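Tryptophan synthase alpha-subunit (Pyrococcus furiosus, PDB 1GEQ) catalyses the aldol cleavage of indoleglycerol phosphate to indole and glyceraldehyde 3-phosphate, the alpha-subunit half-reaction in the final step of tryptophan synthesis. Local coordinates at residues Tyr180-Arg185 with Val196-Ser201; Asp110-Val115 with Lys123-Ile128; Phe24-Asp29 with Arg76-Thr81; Gly5-Tyr10 with Lys240-Leu245. All coordinates share one frame; numbering follows the deposited sequence.

All four contacts belong to one TIM barrel. Three pack an outer helix on the closed parallel sheet: interaction 4 joins the first strand to the last helix, while interactions 2 and 1 lie on strands 111-114 and 194-197. Interaction 3 is a largely polar surface contact between residues 24-29 and the loop before strand 83-87. Along the chain interactions 3, 2 and 1 come one after another, all between the two segments of interaction 4, which ties the chain ends together. Centres lie about 14 Å apart for interactions 3 and 4 and about 26 Å for 2 and 4, across the barrel. Leu28 on Val242, Asp110 with Arg76, and Ser201 with Lys241 connect neighbouring contacts.

Interaction 1. Residues Tyr180-Arg185 with Val196-Ser201; sequences YDLLRR and VGFGVS
Leu183 CB of helix 177-189 lies at the edge of the Phe198 ring, near its plane, 4.4 Å from CE1, and Leu182 CD1 comes in obliquely at 4.4 Å from CE2. One face of the ring is taken by its own neighbour two residues back: Val196 CB sits over the ring centre, 3.7 Å above the plane. On the helix, the guanidinium of Arg185 has Leu182 CD2 above one face toward the rim and the carboxylate of Asp181 at its edge.

Val196 adds the second apolar touch, its CG1 standing 4.0 Å from Leu183 CD1. The two side chains cross at about a right angle. Val196 keeps CG1 opposite its carbonyl carbon (chi1 -61°), which turns that methyl to the helix. This is the packing of a TIM barrel: helix 177-189 is the crossover from strand 159-163 to strand 194-197, and it covers the outer surface of both. Leu162 of the former strand touches Leu182, Leu183, Val196 and Phe198 alike, while Phe198 also reaches Leu209 of helix 203-211.

Away from the apolar patch, Asp181 is clamped by two arginines one turn further along the helix. Arg185 NH1 donates to Asp181 OD1 over 2.6 Å, at an N-H...O angle of 158° and close to the guanidinium plane. Arg184 NH1 reaches Asp181 OD2, also at 2.6 Å, but from above the carboxylate plane, with a more bent angle of 147°.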
loop_
_atom_site.group_PDB
_atom_site.type_symbol
_atom_site.label_atom_id
_atom_site.label_comp_id
_atom_site.label_asym_id
_atom_site.label_seq_id
_atom_site.Cartn_x
_atom_site.Cartn_y
_atom_site.Cartn_z
ATOM N N TYR A 180 16.179 7.298 -5.719
ATOM C CA TYR A 180 17.258 6.794 -4.884
ATOM C C TYR A 180 17.665 7.876 -3.892
ATOM O O TYR A 180 18.012 7.580 -2.746
ATOM C CB TYR A 180 18.467 6.408 -5.741
ATOM C CG TYR A 180 18.370 5.037 -6.368
ATOM C CD1 TYR A 180 18.130 4.884 -7.734
ATOM C CD2 TYR A 180 18.531 3.895 -5.599
ATOM C CE1 TYR A 180 18.052 3.626 -8.313
ATOM C CE2 TYR A 180 18.452 2.623 -6.171
ATOM C CZ TYR A 180 18.218 2.499 -7.529
ATOM O OH TYR A 180 18.160 1.249 -8.102
ATOM N N ASP A 181 17.628 9.130 -4.340
ATOM C CA ASP A 181 17.997 10.245 -3.477
ATOM C C ASP A 181 17.025 10.342 -2.311
ATOM O O ASP A 181 17.429 10.581 -1.166
ATOM C CB ASP A 181 17.986 11.569 -4.252
ATOM C CG ASP A 181 18.264 12.772 -3.360
ATOM O OD1 ASP A 181 17.306 13.476 -2.968
ATOM O OD2 ASP A 181 19.448 13.002 -3.032
ATOM N N LEU A 182 15.746 10.159 -2.606
ATOM C CA LEU A 182 14.709 10.231 -1.581
ATOM C C LEU A 182 14.962 9.132 -0.531
ATOM O O LEU A 182 14.826 9.361 0.662
ATOM C CB LEU A 182 13.337 10.016 -2.216
ATOM C CG LEU A 182 12.071 10.504 -1.492
ATOM C CD1 LEU A 182 10.906 9.590 -1.854
ATOM C CD2 LEU A 182 12.266 10.538 -0.016
ATOM N N LEU A 183 15.306 7.937 -1.001
ATOM C CA LEU A 183 15.574 6.813 -0.101
ATOM C C LEU A 183 16.797 7.093 0.779
ATOM O O LEU A 183 16.764 6.882 1.988
ATOM C CB LEU A 183 15.802 5.534 -0.918
ATOM C CG LEU A 183 16.251 4.278 -0.146
ATOM C CD1 LEU A 183 15.258 3.948 0.972
ATOM C CD2 LEU A 183 16.370 3.139 -1.133
ATOM N N ARG A 184 17.874 7.580 0.164
ATOM C CA ARG A 184 19.097 7.898 0.896
ATOM C C ARG A 184 18.798 8.885 2.020
ATOM O O ARG A 184 19.188 8.674 3.169
ATOM C CB ARG A 184 20.142 8.512 -0.042
ATOM C CG ARG A 184 21.524 8.631 0.592
ATOM C CD ARG A 184 22.409 9.644 -0.125
ATOM N NE ARG A 184 22.004 11.018 0.170
ATOM C CZ ARG A 184 21.449 11.849 -0.708
ATOM N NH1 ARG A 184 21.225 11.453 -1.954
ATOM N NH2 ARG A 184 21.115 13.076 -0.335
ATOM N N ARG A 185 18.110 9.969 1.672
ATOM C CA ARG A 185 17.731 11.005 2.625
ATOM C C ARG A 185 16.852 10.433 3.731
ATOM O O ARG A 185 17.051 10.723 4.912
ATOM C CB ARG A 185 16.989 12.146 1.894
ATOM C CG ARG A 185 17.918 13.154 1.221
ATOM C CD ARG A 185 17.239 13.891 0.078
ATOM N NE ARG A 185 15.889 14.323 0.409
ATOM C CZ ARG A 185 14.879 14.325 -0.451
ATOM N NH1 ARG A 185 15.058 13.915 -1.694
ATOM N NH2 ARG A 185 13.687 14.738 -0.072
ATOM N N VAL A 196 9.426 1.284 -0.058
ATOM C CA VAL A 196 9.445 2.096 -1.273
ATOM C C VAL A 196 8.542 1.525 -2.367
ATOM O O VAL A 196 8.452 0.310 -2.548
ATOM C CB VAL A 196 10.875 2.205 -1.856
ATOM C CG1 VAL A 196 11.809 2.872 -0.843
ATOM C CG2 VAL A 196 11.395 0.802 -2.223
ATOM N N GLY A 197 7.869 2.429 -3.077
ATOM C CA GLY A 197 6.999 2.042 -4.176
ATOM C C GLY A 197 7.483 2.885 -5.333
ATOM O O GLY A 197 6.945 3.962 -5.606
ATOM N N PHE A 198 8.536 2.407 -5.988
ATOM C CA PHE A 198 9.148 3.132 -7.087
ATOM C C PHE A 198 8.869 2.542 -8.467
ATOM O O PHE A 198 9.553 2.886 -9.428
ATOM C CB PHE A 198 10.663 3.193 -6.865
ATOM C CG PHE A 198 11.091 3.991 -5.646
ATOM C CD1 PHE A 198 12.378 3.845 -5.136
ATOM C CD2 PHE A 198 10.243 4.926 -5.056
ATOM C CE1 PHE A 198 12.819 4.626 -4.067
ATOM C CE2 PHE A 198 10.670 5.707 -3.990
ATOM C CZ PHE A 198 11.963 5.558 -3.492
ATOM N N GLY A 199 7.894 1.639 -8.558
ATOM C CA GLY A 199 7.560 1.041 -9.842
ATOM C C GLY A 199 8.488 -0.095 -10.230
ATOM O O GLY A 199 8.935 -0.190 -11.372
ATOM N N VAL A 200 8.780 -0.954 -9.260
ATOM C CA VAL A 200 9.647 -2.102 -9.470
ATOM C C VAL A 200 9.041 -3.048 -10.509
ATOM O O VAL A 200 7.833 -3.268 -10.514
ATOM C CB VAL A 200 9.846 -2.847 -8.131
ATOM C CG1 VAL A 200 10.390 -4.243 -8.367
ATOM C CG2 VAL A 200 10.782 -2.040 -7.242
ATOM N N SER A 201 9.874 -3.601 -11.383
ATOM C CA SER A 201 9.387 -4.524 -12.416
ATOM C C SER A 201 10.359 -5.676 -12.665
ATOM O O SER A 201 10.020 -6.644 -13.345
ATOM C CB SER A 201 9.134 -3.773 -13.734
ATOM O OG SER A 201 10.339 -3.270 -14.280
#

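Interaction 2. Residues Asp110-Val115 with Lys123-Ile128; sequences DGILVV and KEFTEI
Val114 and Phe125 mark one of the nearest backbone approaches of strand 111-114 to helix 122-132, with 9.8 Å between their CA atoms; Ile112 CA and Thr126 CA are 10.3 Å apart. A gap this wide is bridged by side chains alone. Ile112 and Val114, two residues apart on the strand, both point to the helix, whereas Leu113 between them points away and touches Val137 of the next strand. From the helix a single ring comes to meet the pair. Phe125 has CG opposite its backbone N (chi1 -175°), and the ring reaches the strand with CZ foremost. Phe125 CZ lies 3.7 Å from Ile112 CG2, which sits at the ring edge near its plane, and 3.6 Å from Val114 CG2, which approaches obliquely.

Strand and helix are the first two elements of a beta-alpha-beta unit of the TIM barrel, completed by strand 135-140. The Phe125 ring also touches Ile92 of helix 89-95 and Val97 and Leu101 of helix 97-107, so it is wedged between the sheet and the preceding helices. With an alanine here the ring would be gone, and the gap beside Ile112 CG2 and Val114 CG2 would probably weaken the hold of helix on strand. One turn of backbone is pinned nearby: Lys123 O accepts from Thr126 OG1 at 2.7 Å and, on the same face of its plane, from Glu127 N.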
loop_
_atom_site.group_PDB
_atom_site.type_symbol
_atom_site.label_atom_id
_atom_site.label_comp_id
_atom_site.label_asym_id
_atom_site.label_seq_id
_atom_site.Cartn_x
_atom_site.Cartn_y
_atom_site.Cartn_z
ATOM N N ASP A 110 -4.469 -3.500 10.108
ATOM C CA ASP A 110 -3.410 -3.090 11.027
ATOM C C ASP A 110 -2.986 -1.632 10.879
ATOM O O ASP A 110 -2.771 -0.931 11.872
ATOM C CB ASP A 110 -2.200 -3.996 10.839
ATOM C CG ASP A 110 -2.549 -5.456 10.999
ATOM O OD1 ASP A 110 -2.578 -6.179 9.983
ATOM O OD2 ASP A 110 -2.809 -5.872 12.146
ATOM N N GLY A 111 -2.869 -1.177 9.637
ATOM C CA GLY A 111 -2.460 0.194 9.410
ATOM C C GLY A 111 -3.259 0.857 8.314
ATOM O O GLY A 111 -3.961 0.189 7.553
ATOM N N ILE A 112 -3.158 2.182 8.240
ATOM C CA ILE A 112 -3.882 2.920 7.219
ATOM C C ILE A 112 -3.041 4.025 6.591
ATOM O O ILE A 112 -2.245 4.696 7.256
ATOM C CB ILE A 112 -5.176 3.541 7.775
ATOM C CG1 ILE A 112 -5.964 4.194 6.634
ATOM C CG2 ILE A 112 -4.844 4.566 8.850
ATOM C CD1 ILE A 112 -7.448 4.314 6.903
ATOM N N LEU A 113 -3.233 4.191 5.289
ATOM C CA LEU A 113 -2.531 5.199 4.520
ATOM C C LEU A 113 -3.568 6.026 3.770
ATOM O O LEU A 113 -4.300 5.502 2.927
ATOM C CB LEU A 113 -1.573 4.538 3.526
ATOM C CG LEU A 113 -0.942 5.428 2.444
ATOM C CD1 LEU A 113 -0.266 6.650 3.054
ATOM C CD2 LEU A 113 0.071 4.607 1.667
ATOM N N VAL A 114 -3.644 7.308 4.106
ATOM C CA VAL A 114 -4.574 8.209 3.446
ATOM C C VAL A 114 -3.730 9.040 2.488
ATOM O O VAL A 114 -2.992 9.935 2.900
ATOM C CB VAL A 114 -5.292 9.120 4.460
ATOM C CG1 VAL A 114 -6.363 9.953 3.750
ATOM C CG2 VAL A 114 -5.932 8.272 5.542
ATOM N N VAL A 115 -3.843 8.709 1.210
ATOM C CA VAL A 115 -3.103 9.344 0.131
ATOM C C VAL A 115 -3.136 10.865 0.088
ATOM O O VAL A 115 -2.095 11.513 -0.001
ATOM C CB VAL A 115 -3.601 8.821 -1.232
ATOM C CG1 VAL A 115 -2.716 9.342 -2.343
ATOM C CG2 VAL A 115 -3.616 7.305 -1.226
ATOM N N LYS A 123 -2.834 15.921 12.320
ATOM C CA LYS A 123 -2.760 15.816 13.774
ATOM C C LYS A 123 -3.998 15.147 14.359
ATOM O O LYS A 123 -3.889 14.207 15.145
ATOM C CB LYS A 123 -2.574 17.203 14.391
ATOM C CG LYS A 123 -1.196 17.793 14.151
ATOM C CD LYS A 123 -0.141 17.011 14.915
ATOM C CE LYS A 123 1.263 17.524 14.637
ATOM N NZ LYS A 123 2.271 16.809 15.479
ATOM N N GLU A 124 -5.171 15.638 13.973
ATOM C CA GLU A 124 -6.430 15.082 14.453
ATOM C C GLU A 124 -6.507 13.610 14.075
ATOM O O GLU A 124 -6.817 12.753 14.902
ATOM C CB GLU A 124 -7.606 15.820 13.817
ATOM C CG GLU A 124 -8.964 15.305 14.246
ATOM C CD GLU A 124 -10.079 15.771 13.332
ATOM O OE1 GLU A 124 -10.120 15.326 12.163
ATOM O OE2 GLU A 124 -10.913 16.585 13.778
ATOM N N PHE A 125 -6.219 13.330 12.809
ATOM C CA PHE A 125 -6.261 11.969 12.301
ATOM C C PHE A 125 -5.381 11.013 13.100
ATOM O O PHE A 125 -5.836 9.951 13.525
ATOM C CB PHE A 125 -5.835 11.941 10.833
ATOM C CG PHE A 125 -5.971 10.592 10.202
ATOM C CD1 PHE A 125 -7.229 10.073 9.908
ATOM C CD2 PHE A 125 -4.849 9.809 9.966
ATOM C CE1 PHE A 125 -7.364 8.794 9.385
ATOM C CE2 PHE A 125 -4.975 8.526 9.446
ATOM C CZ PHE A 125 -6.235 8.018 9.158
ATOM N N THR A 126 -4.119 11.388 13.297
ATOM C CA THR A 126 -3.178 10.546 14.035
ATOM C C THR A 126 -3.654 10.276 15.457
ATOM O O THR A 126 -3.388 9.213 16.024
ATOM C CB THR A 126 -1.776 11.196 14.106
ATOM O OG1 THR A 126 -1.864 12.461 14.773
ATOM C CG2 THR A 126 -1.218 11.403 12.710
ATOM N N GLU A 127 -4.357 11.249 16.025
ATOM C CA GLU A 127 -4.887 11.145 17.377
ATOM C C GLU A 127 -5.920 10.030 17.466
ATOM O O GLU A 127 -5.838 9.146 18.320
ATOM C CB GLU A 127 -5.535 12.472 17.771
ATOM C CG GLU A 127 -6.256 12.453 19.098
ATOM C CD GLU A 127 -6.952 13.773 19.399
ATOM O OE1 GLU A 127 -6.252 14.799 19.556
ATOM O OE2 GLU A 127 -8.202 13.782 19.473
ATOM N N ILE A 128 -6.896 10.090 16.568
ATOM C CA ILE A 128 -7.977 9.113 16.513
ATOM C C ILE A 128 -7.478 7.723 16.124
ATOM O O ILE A 128 -7.942 6.714 16.657
ATOM C CB ILE A 128 -9.039 9.575 15.509
ATOM C CG1 ILE A 128 -9.548 10.959 15.919
ATOM C CG2 ILE A 128 -10.178 8.576 15.447
ATOM C CD1 ILE A 128 -10.255 11.710 14.813
#

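Interaction 3. Residues Phe24-Asp29 with Arg76-Thr81; sequences FLLALD and RRHSST
Asp29 points its carboxylate into the loop 76-81, where two hydroxyls meet it, one per oxygen. Its CG is opposite the backbone N (chi1 -163°), which swings the group toward the loop. Ser79 OG donates to Asp29 OD1 at 2.6 Å, arriving on the syn side and 26° out of the carboxylate plane. Thr81 OG1 donates to Asp29 OD2, a very short bond at 2.5 Å; the Asp29 and Thr81 side chains run antiparallel alongside one another.

The serine hydroxyl works twice, since it also accepts from the backbone of Thr81 (Thr81 N to Ser79 OG, 3.0 Å) with a nearly straight N-H...O angle of 172°. That makes an ST turn, which probably helps hold the two hydroxyls side by side before the aspartate. The loop follows helix 65-76 and leads into strand 83-87 of the TIM barrel, so the contact joins the C-terminal part of helix 18-28 to the approach to the third strand. An asparagine in place of Asp29 would probably leave one of the two hydroxyls without its acceptor oxygen.

Behind the turn, Arg76 holds the chain from within: its NH1 and NH2 both bind Thr81 O, at 2.9 and 3.0 Å, from above the carbonyl plane. Arg76 NH1 also reaches Ser79 O, and NH2 makes a salt bridge with Asp110. The apolar part lies to one side, where Leu26 CD2 rests 3.9 Å from His78 CB and the leucine leans at a slant across the histidine. Phe75 of helix 65-76 touches both Leu26 and Asp29.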
loop_
_atom_site.group_PDB
_atom_site.type_symbol
_atom_site.label_atom_id
_atom_site.label_comp_id
_atom_site.label_asym_id
_atom_site.label_seq_id
_atom_site.Cartn_x
_atom_site.Cartn_y
_atom_site.Cartn_z
ATOM N N PHE A 24 -6.378 -13.672 -4.755
ATOM C CA PHE A 24 -5.031 -13.187 -5.036
ATOM C C PHE A 24 -4.239 -13.062 -3.739
ATOM O O PHE A 24 -3.084 -13.472 -3.678
ATOM C CB PHE A 24 -5.071 -11.819 -5.737
ATOM C CG PHE A 24 -5.783 -11.826 -7.072
ATOM C CD1 PHE A 24 -5.817 -12.975 -7.864
ATOM C CD2 PHE A 24 -6.370 -10.663 -7.564
ATOM C CE1 PHE A 24 -6.423 -12.960 -9.125
ATOM C CE2 PHE A 24 -6.976 -10.638 -8.822
ATOM C CZ PHE A 24 -7.005 -11.792 -9.604
ATOM N N LEU A 25 -4.854 -12.488 -2.711
ATOM C CA LEU A 25 -4.184 -12.307 -1.424
ATOM C C LEU A 25 -3.714 -13.630 -0.822
ATOM O O LEU A 25 -2.576 -13.748 -0.355
ATOM C CB LEU A 25 -5.117 -11.594 -0.438
ATOM C CG LEU A 25 -5.481 -10.135 -0.741
ATOM C CD1 LEU A 25 -6.420 -9.615 0.329
ATOM C CD2 LEU A 25 -4.222 -9.295 -0.814
ATOM N N LEU A 26 -4.592 -14.626 -0.830
ATOM C CA LEU A 26 -4.254 -15.936 -0.283
ATOM C C LEU A 26 -3.102 -16.576 -1.054
ATOM O O LEU A 26 -2.264 -17.262 -0.476
ATOM C CB LEU A 26 -5.493 -16.839 -0.313
ATOM C CG LEU A 26 -6.585 -16.401 0.670
ATOM C CD1 LEU A 26 -7.897 -17.111 0.373
ATOM C CD2 LEU A 26 -6.120 -16.697 2.086
ATOM N N ALA A 27 -3.048 -16.343 -2.360
ATOM C CA ALA A 27 -1.976 -16.914 -3.163
ATOM C C ALA A 27 -0.625 -16.223 -2.956
ATOM O O ALA A 27 0.424 -16.865 -3.059
ATOM C CB ALA A 27 -2.354 -16.881 -4.640
ATOM N N LEU A 28 -0.638 -14.922 -2.672
ATOM C CA LEU A 28 0.611 -14.183 -2.482
ATOM C C LEU A 28 1.082 -14.120 -1.029
ATOM O O LEU A 28 2.224 -13.738 -0.754
ATOM C CB LEU A 28 0.465 -12.750 -3.003
ATOM C CG LEU A 28 0.163 -12.557 -4.493
ATOM C CD1 LEU A 28 -0.052 -11.076 -4.791
ATOM C CD2 LEU A 28 1.310 -13.111 -5.318
ATOM N N ASP A 29 0.208 -14.493 -0.105
ATOM C CA ASP A 29 0.540 -14.434 1.311
ATOM C C ASP A 29 1.872 -15.072 1.722
ATOM O O ASP A 29 2.617 -14.484 2.500
ATOM C CB ASP A 29 -0.581 -15.054 2.140
ATOM C CG ASP A 29 -0.499 -14.665 3.604
ATOM O OD1 ASP A 29 -0.937 -15.455 4.462
ATOM O OD2 ASP A 29 0.003 -13.557 3.892
ATOM N N ARG A 76 -8.433 -12.651 7.135
ATOM C CA ARG A 76 -8.042 -12.830 8.527
ATOM C C ARG A 76 -8.334 -14.233 9.045
ATOM O O ARG A 76 -7.733 -14.676 10.022
ATOM C CB ARG A 76 -8.732 -11.780 9.405
ATOM C CG ARG A 76 -8.021 -10.439 9.406
ATOM C CD ARG A 76 -6.664 -10.577 10.086
ATOM N NE ARG A 76 -5.837 -9.383 9.942
ATOM C CZ ARG A 76 -4.667 -9.365 9.313
ATOM N NH1 ARG A 76 -4.188 -10.476 8.769
ATOM N NH2 ARG A 76 -3.969 -8.240 9.228
ATOM N N ARG A 77 -9.253 -14.932 8.387
ATOM C CA ARG A 77 -9.593 -16.293 8.779
ATOM C C ARG A 77 -8.462 -17.251 8.431
ATOM O O ARG A 77 -8.380 -18.344 8.989
ATOM C CB ARG A 77 -10.859 -16.767 8.065
ATOM C CG ARG A 77 -12.143 -16.562 8.832
ATOM C CD ARG A 77 -13.312 -17.085 8.019
ATOM N NE ARG A 77 -14.352 -16.076 7.872
ATOM C CZ ARG A 77 -15.131 -15.658 8.863
ATOM N NH1 ARG A 77 -14.993 -16.171 10.078
ATOM N NH2 ARG A 77 -16.038 -14.716 8.639
ATOM N N HIS A 78 -7.587 -16.851 7.516
ATOM C CA HIS A 78 -6.500 -17.738 7.126
ATOM C C HIS A 78 -5.095 -17.189 7.347
ATOM O O HIS A 78 -4.121 -17.918 7.183
ATOM C CB HIS A 78 -6.646 -18.139 5.652
ATOM C CG HIS A 78 -8.052 -18.455 5.240
ATOM N ND1 HIS A 78 -8.949 -17.484 4.845
ATOM C CD2 HIS A 78 -8.717 -19.631 5.168
ATOM C CE1 HIS A 78 -10.103 -18.048 4.548
ATOM N NE2 HIS A 78 -9.993 -19.352 4.735
ATOM N N SER A 79 -4.970 -15.918 7.717
ATOM C CA SER A 79 -3.639 -15.349 7.897
ATOM C C SER A 79 -3.532 -14.188 8.876
ATOM O O SER A 79 -4.508 -13.501 9.168
ATOM C CB SER A 79 -3.091 -14.901 6.539
ATOM O OG SER A 79 -1.819 -14.288 6.669
ATOM N N SER A 80 -2.320 -13.980 9.376
ATOM C CA SER A 80 -2.050 -12.904 10.312
ATOM C C SER A 80 -1.131 -11.855 9.682
ATOM O O SER A 80 -0.688 -10.924 10.344
ATOM C CB SER A 80 -1.410 -13.469 11.585
ATOM O OG SER A 80 -0.251 -14.224 11.277
ATOM N N THR A 81 -0.851 -12.002 8.395
ATOM C CA THR A 81 0.017 -11.053 7.703
ATOM C C THR A 81 -0.543 -9.645 7.825
ATOM O O THR A 81 -1.724 -9.406 7.569
ATOM C CB THR A 81 0.158 -11.424 6.218
ATOM O OG1 THR A 81 0.675 -12.757 6.121
ATOM C CG2 THR A 81 1.107 -10.461 5.494
#

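Interaction 4. Residues Gly5-Tyr10 with Lys240-Leu245; sequences GSLIPY and KKVEEL
Leu7 and Val242 make the tight point of this contact: Leu7 CD2 lies 3.6 Å from Val242 CG1, and the two side chains lie alongside, pointing opposite ways. The looser part is at the next turn of the helix, where the same leucine methyl, Leu7 CD2, stays 4.3 Å from Leu245 CB, so a single branch of one residue serves both helix positions. Leu7 holds an unusual first torsion, chi1 -143°, well away from a staggered value, in placing its CD2 against the helix. Val242 has CG1 opposite its backbone N (chi1 172°), which puts that methyl in front of the strand.

The outward side of the helix is polar, with Lys240 and Glu244 exposed. Lys241 NZ forms a salt bridge with Glu244 OE2 at 3.3 Å, weak as a hydrogen bond. Lys241 NZ also makes a weak hydrogen bond to Ser201 O, and Glu243 OE2 is hydrogen-bonded to Tyr31 OH.

The pairing joins the two termini of the TIM barrel, with the last helix, 235-246, lying over the outside of the first strand, 6-12. Leu7 from the sheet and Leu245 from the helix both touch Val219 of the last strand, 216-219. On the flanks, Val242 packs on Leu28 of helix 18-28 and on Leu223 of helix 221-230, which puts helix 235-246 between those two helices.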
loop_
_atom_site.group_PDB
_atom_site.type_symbol
_atom_site.label_atom_id
_atom_site.label_comp_id
_atom_site.label_asym_id
_atom_site.label_seq_id
_atom_site.Cartn_x
_atom_site.Cartn_y
_atom_site.Cartn_z
ATOM N N GLY A 5 13.611 -6.639 4.531
ATOM C CA GLY A 5 13.779 -7.378 3.295
ATOM C C GLY A 5 12.476 -7.892 2.703
ATOM O O GLY A 5 12.477 -8.665 1.746
ATOM N N SER A 6 11.360 -7.449 3.270
ATOM C CA SER A 6 10.043 -7.881 2.832
ATOM C C SER A 6 9.545 -7.332 1.500
ATOM O O SER A 6 9.825 -6.185 1.122
ATOM C CB SER A 6 8.997 -7.532 3.900
ATOM O OG SER A 6 9.150 -8.319 5.063
ATOM N N LEU A 7 8.792 -8.174 0.801
ATOM C CA LEU A 7 8.173 -7.770 -0.448
ATOM C C LEU A 7 6.763 -7.464 0.032
ATOM O O LEU A 7 6.180 -8.234 0.806
ATOM C CB LEU A 7 8.167 -8.918 -1.461
ATOM C CG LEU A 7 8.414 -8.473 -2.900
ATOM C CD1 LEU A 7 9.829 -7.929 -3.006
ATOM C CD2 LEU A 7 8.223 -9.639 -3.861
ATOM N N ILE A 8 6.220 -6.334 -0.411
ATOM C CA ILE A 8 4.894 -5.910 0.011
ATOM C C ILE A 8 4.000 -5.725 -1.205
ATOM O O ILE A 8 4.092 -4.719 -1.903
ATOM C CB ILE A 8 4.989 -4.572 0.784
ATOM C CG1 ILE A 8 5.936 -4.745 1.979
ATOM C CG2 ILE A 8 3.601 -4.103 1.216
ATOM C CD1 ILE A 8 6.409 -3.432 2.580
ATOM N N PRO A 9 3.126 -6.706 -1.477
ATOM C CA PRO A 9 2.245 -6.564 -2.638
ATOM C C PRO A 9 1.184 -5.490 -2.421
ATOM O O PRO A 9 0.731 -5.264 -1.290
ATOM C CB PRO A 9 1.607 -7.954 -2.771
ATOM C CG PRO A 9 2.553 -8.887 -2.008
ATOM C CD PRO A 9 2.976 -8.026 -0.844
ATOM N N TYR A 10 0.813 -4.809 -3.501
ATOM C CA TYR A 10 -0.260 -3.826 -3.455
ATOM C C TYR A 10 -1.286 -4.372 -4.447
ATOM O O TYR A 10 -0.916 -4.797 -5.544
ATOM C CB TYR A 10 0.169 -2.439 -3.950
ATOM C CG TYR A 10 -1.042 -1.601 -4.329
ATOM C CD1 TYR A 10 -1.723 -0.843 -3.376
ATOM C CD2 TYR A 10 -1.588 -1.685 -5.620
ATOM C CE1 TYR A 10 -2.925 -0.199 -3.688
ATOM C CE2 TYR A 10 -2.785 -1.051 -5.938
ATOM C CZ TYR A 10 -3.454 -0.315 -4.969
ATOM O OH TYR A 10 -4.668 0.268 -5.278
ATOM N N LYS A 240 4.155 -16.297 -10.090
ATOM C CA LYS A 240 5.352 -16.397 -10.913
ATOM C C LYS A 240 6.112 -15.076 -10.971
ATOM O O LYS A 240 7.339 -15.062 -10.985
ATOM C CB LYS A 240 4.985 -16.864 -12.324
ATOM C CG LYS A 240 4.712 -18.356 -12.395
ATOM C CD LYS A 240 6.006 -19.142 -12.289
ATOM C CE LYS A 240 6.722 -19.173 -13.635
ATOM N NZ LYS A 240 8.202 -19.320 -13.491
ATOM N N LYS A 241 5.384 -13.966 -10.991
ATOM C CA LYS A 241 6.032 -12.661 -11.039
ATOM C C LYS A 241 6.715 -12.341 -9.703
ATOM O O LYS A 241 7.837 -11.834 -9.682
ATOM C CB LYS A 241 5.008 -11.578 -11.407
ATOM C CG LYS A 241 5.532 -10.158 -11.309
ATOM C CD LYS A 241 6.908 -9.974 -11.947
ATOM C CE LYS A 241 6.845 -9.545 -13.400
ATOM N NZ LYS A 241 8.136 -8.894 -13.801
ATOM N N VAL A 242 6.041 -12.625 -8.592
ATOM C CA VAL A 242 6.632 -12.373 -7.281
ATOM C C VAL A 242 7.845 -13.287 -7.125
ATOM O O VAL A 242 8.878 -12.883 -6.592
ATOM C CB VAL A 242 5.619 -12.647 -6.136
ATOM C CG1 VAL A 242 6.312 -12.558 -4.783
ATOM C CG2 VAL A 242 4.479 -11.639 -6.205
ATOM N N GLU A 243 7.726 -14.521 -7.609
ATOM C CA GLU A 243 8.834 -15.456 -7.520
ATOM C C GLU A 243 10.046 -14.905 -8.253
ATOM O O GLU A 243 11.166 -14.954 -7.741
ATOM C CB GLU A 243 8.429 -16.813 -8.095
ATOM C CG GLU A 243 8.020 -17.807 -7.033
ATOM C CD GLU A 243 7.387 -19.062 -7.605
ATOM O OE1 GLU A 243 7.859 -19.551 -8.652
ATOM O OE2 GLU A 243 6.420 -19.560 -6.993
ATOM N N GLU A 244 9.822 -14.373 -9.449
ATOM C CA GLU A 244 10.904 -13.796 -10.232
ATOM C C GLU A 244 11.557 -12.637 -9.472
ATOM O O GLU A 244 12.782 -12.505 -9.444
ATOM C CB GLU A 244 10.367 -13.286 -11.570
ATOM C CG GLU A 244 11.344 -12.402 -12.337
ATOM C CD GLU A 244 10.652 -11.582 -13.421
ATOM O OE1 GLU A 244 11.270 -10.625 -13.939
ATOM O OE2 GLU A 244 9.489 -11.903 -13.753
ATOM N N LEU A 245 10.734 -11.794 -8.862
ATOM C CA LEU A 245 11.251 -10.653 -8.123
ATOM C C LEU A 245 12.005 -11.083 -6.872
ATOM O O LEU A 245 12.897 -10.375 -6.406
ATOM C CB LEU A 245 10.107 -9.711 -7.755
ATOM C CG LEU A 245 9.429 -9.070 -8.970
ATOM C CD1 LEU A 245 8.264 -8.201 -8.511
ATOM C CD2 LEU A 245 10.449 -8.247 -9.746
#